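SLT domain-containing protein (Bdellovibrio bacteriovorus HD100, PDB 6TAB) is a lysozyme-like hydrolase of peptidoglycan with altered substrate specificity, which helps the predator to leave its prey cell. Local coordinates at residues L101-D112 with L204-A215; S166-I174 with S186-L197. All coordinates share one frame; numbering follows the deposited sequence.

Interaction 1 (L101-D112 with L204-A215); sequences LGPNLLDVIPAD and LDRWVSRDGRIA
The C-terminal end of helix 193-211, with the turn that follows it, is lined by the loop joining helix 87-101 to helix 113-116, and an aspartate grips backbone or amide N-H groups at each end of the contact. Asp205 does so from the helix. A chi1 of -172° swings the Asp205 carboxylate to the far side from its own N and out to the start of the loop, where Asp205 OD1 takes Leu105 N at 2.9 Å from above the carboxylate plane. Asp205 OD2 receives Asn104 ND2 at 3.1 Å in an almost straight bond (176°) on the syn side. Apolar branches fill the middle: Leu105 CD1 rests 3.8 Å from Val208 CB, and Val108 lays CG2 on the helix backbone, 3.6 Å from Ser209 CA. A short, branched valine can lie this close to the last turn. Gly212, the first residue past the helix, has positive phi, a conformation that suits glycine, and Gly212 O accepts Ala111 N at 2.9 Å. Within this lysozyme-clan fold the loop thus follows the chain round the turn, Pro110 resting its CB and CG on the side chain of Ile214. Beyond it the second aspartate, Asp112, has CG between its backbone N and carbonyl carbon (chi1 53°), which presents the carboxylate to two successive amides. Asp112 OD1 accepts Ile214 N at 2.9 Å and Asp112 OD2 accepts Ala215 N at 2.9 Å, both on syn lone pairs. Arg213 bends its chain back so that Arg213 NE donates to Ala215 O at 2.8 Å, while a water links its NH2 to Asp112 OD2.

Interaction 2 (S166-I174 with S186-L197); sequences SRGLLQISI and STKDLHDPLQNL
Strand 163-167 runs into a type I turn, Gly168 to Gln171, closed by a G1 bulge in which Gln171 and Ile172 both face Arg167, and this turn lies against residues 187-190 and the first residues of helix 193-211. Asn196 joins the two backbones, its CG anti to the backbone N (chi1 -164°) so that the amide enters the turn. Asn196 OD1 accepts Leu170 N at 2.9 Å; Asn196 ND2 donates to Arg167 O at 3.1 Å, from the face of that carbonyl opposite Ile172 N, and to Leu190 O at 3.0 Å. One buried amide therefore serves three backbone groups, for which asparagine, both donor and acceptor, is well fitted. Gly168, with positive phi and no side chain, leaves room for Leu190 O and Asn196 ND2 beside its CA, and a water ties Leu169 N to Leu190 O. Arg167 extends past Thr187 and His191: Arg167 NH1 donates to His191 NE2 at 3.0 Å in the planes of both groups, although these stand 86° apart, and Thr187 CB covers one guanidinium face. Leu190 CD2 wedges within 3.3 Å of Ile172 O, while its CD1 meets Ile174 CB. At the other end Leu169 CD1 touches Pro193 CB at 3.6 Å. Leu169 also packs on Trp90 of helix 87-101 and Val140 of helix 125-144, while strand 163-167 pairs antiparallel with strand 151-154.

Overall arrangement
Interactions 1 and 2 lie on opposite sides of the centre of the chain, their own centres 22 Å apart and their nearest atoms about 7 Å apart, without touching. Helix 193-211 is shared by both: its N-terminal residues belong to interaction 2 and its C-terminal residues to interaction 1. Both segments of interaction 2 fall between the two segments of interaction 1 in the sequence. Residues 166-174 and 186-197 fasten the hairpin of strands 151-154 and 163-167 to the start of this helix, within the transglycosylase SLT domain, whereas residues 101-112, the loop after helix 87-101, pack along the C-terminal end of helix 193-211. Helix 125-144 also borders both contacts in this lysozyme-like protein.

Interaction 1 (L101-D112 with L204-A215)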
loop_
_atom_site.group_PDB
_atom_site.type_symbol
_atom_site.label_atom_id
_atom_site.label_comp_id
_atom_site.label_asym_id
_atom_site.label_seq_id
_atom_site.Cartn_x
_atom_site.Cartn_y
_atom_site.Cartn_z
ATOM N N LEU A 101 -9.383 0.269 -9.981
ATOM C CA LEU A 101 -8.046 0.888 -9.965
ATOM C C LEU A 101 -6.889 -0.110 -9.840
ATOM O O LEU A 101 -5.737 0.288 -10.121
ATOM C CB LEU A 101 -7.961 1.912 -8.831
ATOM C CG LEU A 101 -9.015 3.023 -8.858
ATOM C CD1 LEU A 101 -8.829 3.940 -7.642
ATOM C CD2 LEU A 101 -9.007 3.826 -10.141
ATOM N N GLY A 102 -7.169 -1.350 -9.415
ATOM C CA GLY A 102 -6.151 -2.363 -9.242
ATOM C C GLY A 102 -6.226 -3.566 -10.180
ATOM O O GLY A 102 -5.722 -4.632 -9.807
ATOM N N PRO A 103 -6.830 -3.516 -11.405
ATOM C CA PRO A 103 -6.954 -4.746 -12.209
ATOM C C PRO A 103 -5.581 -5.312 -12.638
ATOM O O PRO A 103 -5.399 -6.538 -12.729
ATOM C CB PRO A 103 -7.806 -4.285 -13.401
ATOM C CG PRO A 103 -7.479 -2.820 -13.549
ATOM C CD PRO A 103 -7.421 -2.348 -12.100
ATOM N N ASN A 104 -4.599 -4.417 -12.899
ATOM C CA ASN A 104 -3.248 -4.871 -13.276
ATOM C C ASN A 104 -2.519 -5.481 -12.075
ATOM O O ASN A 104 -1.904 -6.565 -12.174
ATOM C CB ASN A 104 -2.435 -3.763 -13.983
ATOM C CG ASN A 104 -3.209 -3.190 -15.151
ATOM O OD1 ASN A 104 -3.472 -3.888 -16.140
ATOM N ND2 ASN A 104 -3.659 -1.943 -14.995
ATOM N N LEU A 105 -2.651 -4.822 -10.903
ATOM C CA LEU A 105 -2.102 -5.356 -9.642
ATOM C C LEU A 105 -2.564 -6.817 -9.431
ATOM O O LEU A 105 -1.760 -7.711 -9.042
ATOM C CB LEU A 105 -2.538 -4.459 -8.477
ATOM C CG LEU A 105 -2.183 -4.936 -7.054
ATOM C CD1 LEU A 105 -0.674 -5.019 -6.852
ATOM C CD2 LEU A 105 -2.790 -4.013 -6.000
ATOM N N LEU A 106 -3.872 -7.044 -9.635
ATOM C CA LEU A 106 -4.523 -8.343 -9.331
ATOM C C LEU A 106 -4.321 -9.418 -10.418
ATOM O O LEU A 106 -4.762 -10.544 -10.254
ATOM C CB LEU A 106 -6.014 -8.087 -9.025
ATOM C CG LEU A 106 -6.289 -7.310 -7.723
ATOM C CD1 LEU A 106 -7.697 -6.789 -7.674
ATOM C CD2 LEU A 106 -5.972 -8.123 -6.482
ATOM N N ASP A 107 -3.624 -9.084 -11.504
ATOM C CA ASP A 107 -3.210 -10.049 -12.572
ATOM C C ASP A 107 -1.732 -10.474 -12.434
ATOM O O ASP A 107 -1.274 -11.354 -13.168
ATOM C CB ASP A 107 -3.447 -9.495 -13.987
ATOM C CG ASP A 107 -4.892 -9.593 -14.484
ATOM O OD1 ASP A 107 -5.634 -10.465 -14.011
ATOM O OD2 ASP A 107 -5.249 -8.798 -15.358
ATOM N N VAL A 108 -0.945 -9.815 -11.583
ATOM C CA VAL A 108 0.499 -10.161 -11.453
ATOM C C VAL A 108 0.665 -11.475 -10.670
ATOM O O VAL A 108 -0.002 -11.682 -9.650
ATOM C CB VAL A 108 1.272 -9.028 -10.719
ATOM C CG1 VAL A 108 2.746 -9.342 -10.527
ATOM C CG2 VAL A 108 1.097 -7.717 -11.431
ATOM N N ILE A 109 1.593 -12.330 -11.084
ATOM C CA ILE A 109 2.046 -13.414 -10.262
ATOM C C ILE A 109 3.495 -13.025 -9.843
ATOM O O ILE A 109 4.466 -13.049 -10.660
ATOM C CB ILE A 109 2.061 -14.810 -10.967
ATOM C CG1 ILE A 109 0.637 -15.175 -11.380
ATOM C CG2 ILE A 109 2.698 -15.916 -10.112
ATOM C CD1 ILE A 109 0.508 -16.421 -12.207
ATOM N N PRO A 110 3.728 -12.488 -8.613
ATOM C CA PRO A 110 4.963 -11.766 -8.282
ATOM C C PRO A 110 6.215 -12.664 -8.141
ATOM O O PRO A 110 6.117 -13.781 -7.576
ATOM C CB PRO A 110 4.691 -11.044 -6.962
ATOM C CG PRO A 110 3.377 -11.444 -6.533
ATOM C CD PRO A 110 2.745 -12.372 -7.514
ATOM N N ALA A 111 7.382 -12.168 -8.604
ATOM C CA ALA A 111 8.636 -12.936 -8.557
ATOM C C ALA A 111 9.124 -13.196 -7.131
ATOM O O ALA A 111 9.906 -14.153 -6.948
ATOM C CB ALA A 111 9.724 -12.267 -9.342
ATOM N N ASP A 112 8.715 -12.365 -6.168
ATOM C CA ASP A 112 9.077 -12.525 -4.737
ATOM C C ASP A 112 7.936 -13.156 -3.918
ATOM O O ASP A 112 7.914 -13.000 -2.675
ATOM C CB ASP A 112 9.573 -11.194 -4.189
ATOM C CG ASP A 112 8.634 -10.011 -4.403
ATOM O OD1 ASP A 112 7.566 -10.168 -5.102
ATOM O OD2 ASP A 112 8.983 -8.894 -3.882
ATOM N N LEU A 204 0.544 1.100 -6.406
ATOM C CA LEU A 204 0.849 -0.342 -6.499
ATOM C C LEU A 204 0.502 -0.886 -7.902
ATOM O O LEU A 204 1.248 -1.715 -8.470
ATOM C CB LEU A 204 0.118 -1.126 -5.406
ATOM C CG LEU A 204 0.575 -0.859 -3.967
ATOM C CD1 LEU A 204 -0.398 -1.462 -2.963
ATOM C CD2 LEU A 204 1.984 -1.429 -3.706
ATOM N N ASP A 205 -0.655 -0.479 -8.443
ATOM C CA ASP A 205 -1.101 -0.963 -9.761
ATOM C C ASP A 205 -0.054 -0.632 -10.856
ATOM O O ASP A 205 0.159 -1.436 -11.794
ATOM C CB ASP A 205 -2.479 -0.405 -10.146
ATOM C CG ASP A 205 -3.090 -1.006 -11.398
ATOM O OD1 ASP A 205 -3.618 -2.148 -11.291
ATOM O OD2 ASP A 205 -3.069 -0.331 -12.464
ATOM N N ARG A 206 0.588 0.504 -10.770
ATOM C CA ARG A 206 1.610 0.858 -11.728
ATOM C C ARG A 206 2.879 0.039 -11.512
ATOM O O ARG A 206 3.319 -0.625 -12.429
ATOM C CB ARG A 206 1.980 2.347 -11.639
ATOM C CG ARG A 206 3.007 2.716 -12.731
ATOM C CD ARG A 206 3.808 3.957 -12.550
ATOM N NE ARG A 206 3.042 5.133 -12.776
ATOM C CZ ARG A 206 3.489 6.406 -12.620
ATOM N NH1 ARG A 206 4.734 6.736 -12.201
ATOM N NH2 ARG A 206 2.634 7.362 -12.834
ATOM N N TRP A 207 3.461 0.073 -10.306
ATOM C CA TRP A 207 4.818 -0.499 -10.127
ATOM C C TRP A 207 4.851 -2.029 -9.973
ATOM O O TRP A 207 5.794 -2.669 -10.473
ATOM C CB TRP A 207 5.583 0.185 -9.002
ATOM C CG TRP A 207 5.815 1.647 -9.208
ATOM C CD1 TRP A 207 5.411 2.646 -8.372
ATOM C CD2 TRP A 207 6.538 2.267 -10.268
ATOM N NE1 TRP A 207 5.842 3.845 -8.836
ATOM C CE2 TRP A 207 6.506 3.662 -10.021
ATOM C CE3 TRP A 207 7.192 1.802 -11.409
ATOM C CZ2 TRP A 207 7.151 4.591 -10.825
ATOM C CZ3 TRP A 207 7.807 2.731 -12.225
ATOM C CH2 TRP A 207 7.772 4.102 -11.951
ATOM N N VAL A 208 3.923 -2.627 -9.202
ATOM C CA VAL A 208 3.925 -4.086 -9.073
ATOM C C VAL A 208 3.736 -4.729 -10.464
ATOM O O VAL A 208 4.392 -5.726 -10.791
ATOM C CB VAL A 208 2.926 -4.582 -8.006
ATOM C CG1 VAL A 208 2.916 -6.116 -7.900
ATOM C CG2 VAL A 208 3.237 -3.979 -6.630
ATOM N N SER A 209 2.874 -4.156 -11.376
ATOM C CA SER A 209 2.593 -4.683 -12.742
ATOM C C SER A 209 3.749 -4.430 -13.730
ATOM O O SER A 209 4.017 -5.283 -14.607
ATOM C CB SER A 209 1.282 -4.140 -13.278
ATOM O OG SER A 209 1.031 -4.603 -14.596
ATOM N N ARG A 210 4.385 -3.271 -13.523
ATOM C CA ARG A 210 5.536 -2.948 -14.443
ATOM C C ARG A 210 6.743 -3.828 -14.074
ATOM O O ARG A 210 7.496 -4.307 -14.968
ATOM C CB ARG A 210 5.925 -1.459 -14.367
ATOM C CG ARG A 210 7.152 -1.006 -15.163
ATOM C CD ARG A 210 7.520 0.464 -14.959
ATOM N NE ARG A 210 8.594 0.944 -15.842
ATOM C CZ ARG A 210 8.420 1.617 -16.975
ATOM N NH1 ARG A 210 7.209 1.942 -17.393
ATOM N NH2 ARG A 210 9.466 1.964 -17.705
ATOM N N ASP A 211 6.985 -4.021 -12.765
ATOM C CA ASP A 211 8.234 -4.645 -12.292
ATOM C C ASP A 211 8.072 -6.177 -12.095
ATOM O O ASP A 211 9.088 -6.896 -11.944
ATOM C CB ASP A 211 8.709 -3.957 -11.005
ATOM C CG ASP A 211 9.181 -2.513 -11.164
ATOM O OD1 ASP A 211 9.565 -2.126 -12.337
ATOM O OD2 ASP A 211 9.188 -1.777 -10.127
ATOM N N GLY A 212 6.832 -6.654 -11.939
ATOM C CA GLY A 212 6.556 -8.075 -11.748
ATOM C C GLY A 212 6.891 -8.614 -10.361
ATOM O O GLY A 212 7.124 -9.838 -10.226
ATOM N N ARG A 213 6.909 -7.746 -9.333
ATOM C CA ARG A 213 7.288 -8.141 -7.964
ATOM C C ARG A 213 6.748 -7.101 -6.982
ATOM O O ARG A 213 6.459 -5.946 -7.360
ATOM C CB ARG A 213 8.798 -8.363 -7.855
ATOM C CG ARG A 213 9.638 -7.150 -8.177
ATOM C CD ARG A 213 11.151 -7.445 -8.299
ATOM N NE ARG A 213 11.680 -7.862 -7.017
ATOM C CZ ARG A 213 12.384 -8.954 -6.742
ATOM N NH1 ARG A 213 12.844 -9.723 -7.713
ATOM N NH2 ARG A 213 12.649 -9.245 -5.473
ATOM N N ILE A 214 6.603 -7.549 -5.721
ATOM C CA ILE A 214 6.042 -6.706 -4.647
ATOM C C ILE A 214 7.029 -5.648 -4.139
ATOM O O ILE A 214 6.627 -4.481 -3.899
ATOM C CB ILE A 214 5.515 -7.588 -3.503
ATOM C CG1 ILE A 214 4.344 -8.456 -3.987
ATOM C CG2 ILE A 214 5.141 -6.771 -2.261
ATOM C CD1 ILE A 214 3.920 -9.580 -3.043
ATOM N N ALA A 215 8.294 -6.048 -3.969
ATOM C CA ALA A 215 9.317 -5.149 -3.394
ATOM C C ALA A 215 10.706 -5.636 -3.853
ATOM O O ALA A 215 10.830 -6.290 -4.898
ATOM C CB ALA A 215 9.127 -5.067 -1.884
HETATM O O HOH W 1 11.447 -8.792 -2.537
#

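Interaction 2 (S166-I174 with S186-L197)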
loop_
_atom_site.group_PDB
_atom_site.type_symbol
_atom_site.label_atom_id
_atom_site.label_comp_id
_atom_site.label_asym_id
_atom_site.label_seq_id
_atom_site.Cartn_x
_atom_site.Cartn_y
_atom_site.Cartn_z
ATOM N N SER A 166 4.279 14.999 3.535
ATOM C CA SER A 166 3.639 13.708 3.385
ATOM C C SER A 166 2.374 13.670 4.262
ATOM O O SER A 166 2.436 14.124 5.420
ATOM C CB SER A 166 4.638 12.608 3.724
ATOM O OG SER A 166 5.720 12.593 2.791
ATOM N N ARG A 167 1.277 13.102 3.738
ATOM C CA ARG A 167 -0.035 13.262 4.371
ATOM C C ARG A 167 -0.844 11.964 4.436
ATOM O O ARG A 167 -0.856 11.127 3.512
ATOM C CB ARG A 167 -0.861 14.322 3.624
ATOM C CG ARG A 167 -0.255 15.722 3.612
ATOM C CD ARG A 167 -1.064 16.720 2.824
ATOM N NE ARG A 167 -0.522 18.062 2.814
ATOM C CZ ARG A 167 -0.601 18.986 3.750
ATOM N NH1 ARG A 167 -1.314 18.741 4.843
ATOM N NH2 ARG A 167 0.010 20.163 3.563
ATOM N N GLY A 168 -1.621 11.858 5.533
ATOM C CA GLY A 168 -2.677 10.837 5.617
ATOM C C GLY A 168 -2.173 9.415 5.873
ATOM O O GLY A 168 -1.012 9.178 6.250
ATOM N N LEU A 169 -3.079 8.462 5.638
ATOM C CA LEU A 169 -2.896 7.067 6.083
ATOM C C LEU A 169 -1.588 6.456 5.543
ATOM O O LEU A 169 -0.885 5.719 6.275
ATOM C CB LEU A 169 -4.104 6.209 5.690
ATOM C CG LEU A 169 -5.416 6.497 6.413
ATOM C CD1 LEU A 169 -6.486 5.550 5.891
ATOM C CD2 LEU A 169 -5.260 6.405 7.934
ATOM N N LEU A 170 -1.305 6.662 4.235
ATOM C CA LEU A 170 -0.126 6.065 3.548
ATOM C C LEU A 170 1.003 7.094 3.307
ATOM O O LEU A 170 1.980 6.799 2.616
ATOM C CB LEU A 170 -0.595 5.422 2.226
ATOM C CG LEU A 170 -1.435 4.150 2.370
ATOM C CD1 LEU A 170 -2.104 3.791 1.053
ATOM C CD2 LEU A 170 -0.596 2.995 2.896
ATOM N N GLN A 171 0.887 8.293 3.896
ATOM C CA GLN A 171 1.962 9.302 3.835
ATOM C C GLN A 171 2.334 9.583 2.351
ATOM O O GLN A 171 3.497 9.511 1.933
ATOM C CB GLN A 171 3.136 8.922 4.745
ATOM C CG GLN A 171 2.748 9.034 6.240
ATOM C CD GLN A 171 2.585 10.477 6.677
ATOM O OE1 GLN A 171 3.575 11.183 6.913
ATOM N NE2 GLN A 171 1.345 10.943 6.777
ATOM N N ILE A 172 1.304 9.965 1.589
ATOM C CA ILE A 172 1.400 10.359 0.173
ATOM C C ILE A 172 1.492 11.882 0.126
ATOM O O ILE A 172 0.963 12.576 0.998
ATOM C CB ILE A 172 0.203 9.800 -0.629
ATOM C CG1 ILE A 172 0.244 8.250 -0.615
ATOM C CG2 ILE A 172 0.133 10.368 -2.057
ATOM C CD1 ILE A 172 -1.034 7.569 -1.087
ATOM N N SER A 173 2.160 12.416 -0.896
ATOM C CA SER A 173 2.266 13.862 -1.113
ATOM C C SER A 173 1.534 14.294 -2.395
ATOM O O SER A 173 1.314 13.480 -3.308
ATOM C CB SER A 173 3.727 14.330 -1.099
ATOM O OG SER A 173 4.572 13.487 -1.855
ATOM N N ILE A 174 1.134 15.568 -2.445
ATOM C CA ILE A 174 0.192 15.972 -3.487
ATOM C C ILE A 174 0.840 15.968 -4.896
ATOM O O ILE A 174 0.177 15.512 -5.844
ATOM C CB ILE A 174 -0.501 17.301 -3.162
ATOM C CG1 ILE A 174 -1.676 17.566 -4.100
ATOM C CG2 ILE A 174 0.464 18.481 -3.131
ATOM C CD1 ILE A 174 -2.641 18.626 -3.583
ATOM N N SER A 186 -7.132 19.531 -3.434
ATOM C CA SER A 186 -6.478 20.349 -2.415
ATOM C C SER A 186 -5.786 19.444 -1.398
ATOM O O SER A 186 -5.983 18.222 -1.400
ATOM C CB SER A 186 -7.454 21.256 -1.708
ATOM O OG SER A 186 -8.268 20.531 -0.799
ATOM N N THR A 187 -4.978 20.045 -0.529
ATOM C CA THR A 187 -4.263 19.250 0.479
ATOM C C THR A 187 -5.253 18.523 1.414
ATOM O O THR A 187 -4.958 17.413 1.893
ATOM C CB THR A 187 -3.227 20.071 1.253
ATOM O OG1 THR A 187 -3.897 21.172 1.859
ATOM C CG2 THR A 187 -2.091 20.523 0.367
ATOM N N LYS A 188 -6.432 19.106 1.658
ATOM C CA LYS A 188 -7.437 18.457 2.532
ATOM C C LYS A 188 -7.838 17.063 2.010
ATOM O O LYS A 188 -8.130 16.141 2.785
ATOM C CB LYS A 188 -8.684 19.331 2.678
ATOM C CG LYS A 188 -9.714 18.833 3.677
ATOM C CD LYS A 188 -10.827 19.831 3.950
ATOM C CE LYS A 188 -11.803 19.326 4.991
ATOM N NZ LYS A 188 -12.926 20.268 5.191
ATOM N N ASP A 189 -7.835 16.894 0.686
ATOM C CA ASP A 189 -8.242 15.626 0.068
ATOM C C ASP A 189 -7.306 14.457 0.443
ATOM O O ASP A 189 -7.758 13.290 0.456
ATOM C CB ASP A 189 -8.398 15.788 -1.449
ATOM C CG ASP A 189 -9.552 16.722 -1.805
ATOM O OD1 ASP A 189 -10.702 16.410 -1.414
ATOM O OD2 ASP A 189 -9.294 17.787 -2.422
ATOM N N LEU A 190 -6.024 14.735 0.729
ATOM C CA LEU A 190 -5.090 13.659 1.138
ATOM C C LEU A 190 -5.414 13.150 2.561
ATOM O O LEU A 190 -5.050 12.004 2.893
ATOM C CB LEU A 190 -3.622 14.097 0.996
ATOM C CG LEU A 190 -3.102 14.222 -0.455
ATOM C CD1 LEU A 190 -3.384 15.622 -1.014
ATOM C CD2 LEU A 190 -1.612 13.869 -0.577
ATOM N N HIS A 191 -6.118 13.967 3.370
ATOM C CA HIS A 191 -6.538 13.579 4.710
ATOM C C HIS A 191 -7.909 12.877 4.701
ATOM O O HIS A 191 -8.416 12.477 5.773
ATOM C CB HIS A 191 -6.462 14.805 5.638
ATOM C CG HIS A 191 -5.077 15.355 5.830
ATOM N ND1 HIS A 191 -4.119 14.714 6.565
ATOM C CD2 HIS A 191 -4.473 16.447 5.283
ATOM C CE1 HIS A 191 -2.989 15.403 6.528
ATOM N NE2 HIS A 191 -3.180 16.507 5.733
ATOM N N ASP A 192 -8.534 12.711 3.529
ATOM C CA ASP A 192 -9.720 11.868 3.343
ATOM C C ASP A 192 -9.227 10.431 3.219
ATOM O O ASP A 192 -8.554 10.121 2.220
ATOM C CB ASP A 192 -10.525 12.328 2.118
ATOM C CG ASP A 192 -11.727 11.455 1.761
ATOM O OD1 ASP A 192 -11.798 10.276 2.239
ATOM O OD2 ASP A 192 -12.572 11.933 0.932
ATOM N N PRO A 193 -9.526 9.527 4.191
ATOM C CA PRO A 193 -8.933 8.198 4.170
ATOM C C PRO A 193 -9.283 7.397 2.897
ATOM O O PRO A 193 -8.450 6.591 2.416
ATOM C CB PRO A 193 -9.453 7.547 5.463
ATOM C CG PRO A 193 -10.721 8.274 5.765
ATOM C CD PRO A 193 -10.463 9.698 5.323
ATOM N N LEU A 194 -10.491 7.590 2.360
ATOM C CA LEU A 194 -10.898 6.818 1.174
ATOM C C LEU A 194 -10.098 7.266 -0.066
ATOM O O LEU A 194 -9.624 6.412 -0.852
ATOM C CB LEU A 194 -12.409 6.966 0.963
ATOM C CG LEU A 194 -13.316 6.597 2.150
ATOM C CD1 LEU A 194 -14.746 6.612 1.660
ATOM C CD2 LEU A 194 -12.969 5.231 2.758
ATOM N N GLN A 195 -9.888 8.577 -0.233
ATOM C CA GLN A 195 -9.065 9.070 -1.375
ATOM C C GLN A 195 -7.604 8.637 -1.218
ATOM O O GLN A 195 -6.937 8.286 -2.207
ATOM C CB GLN A 195 -9.155 10.595 -1.501
ATOM C CG GLN A 195 -10.535 11.125 -1.894
ATOM C CD GLN A 195 -10.515 12.613 -2.168
ATOM O OE1 GLN A 195 -9.838 13.090 -3.093
ATOM N NE2 GLN A 195 -11.230 13.384 -1.353
ATOM N N ASN A 196 -7.093 8.663 0.011
ATOM C CA ASN A 196 -5.713 8.249 0.297
ATOM C C ASN A 196 -5.507 6.770 -0.073
ATOM O O ASN A 196 -4.499 6.413 -0.751
ATOM C CB ASN A 196 -5.364 8.603 1.743
ATOM C CG ASN A 196 -3.890 8.580 2.077
ATOM O OD1 ASN A 196 -3.324 7.498 2.283
ATOM N ND2 ASN A 196 -3.272 9.761 2.153
ATOM N N LEU A 197 -6.418 5.897 0.385
ATOM C CA LEU A 197 -6.303 4.451 0.103
ATOM C C LEU A 197 -6.424 4.185 -1.416
ATOM O O LEU A 197 -5.683 3.330 -1.970
ATOM C CB LEU A 197 -7.327 3.655 0.913
ATOM C CG LEU A 197 -7.066 3.619 2.416
ATOM C CD1 LEU A 197 -8.289 3.066 3.148
ATOM C CD2 LEU A 197 -5.807 2.829 2.776
HETATM O O HOH W 2 -5.658 9.713 4.732
#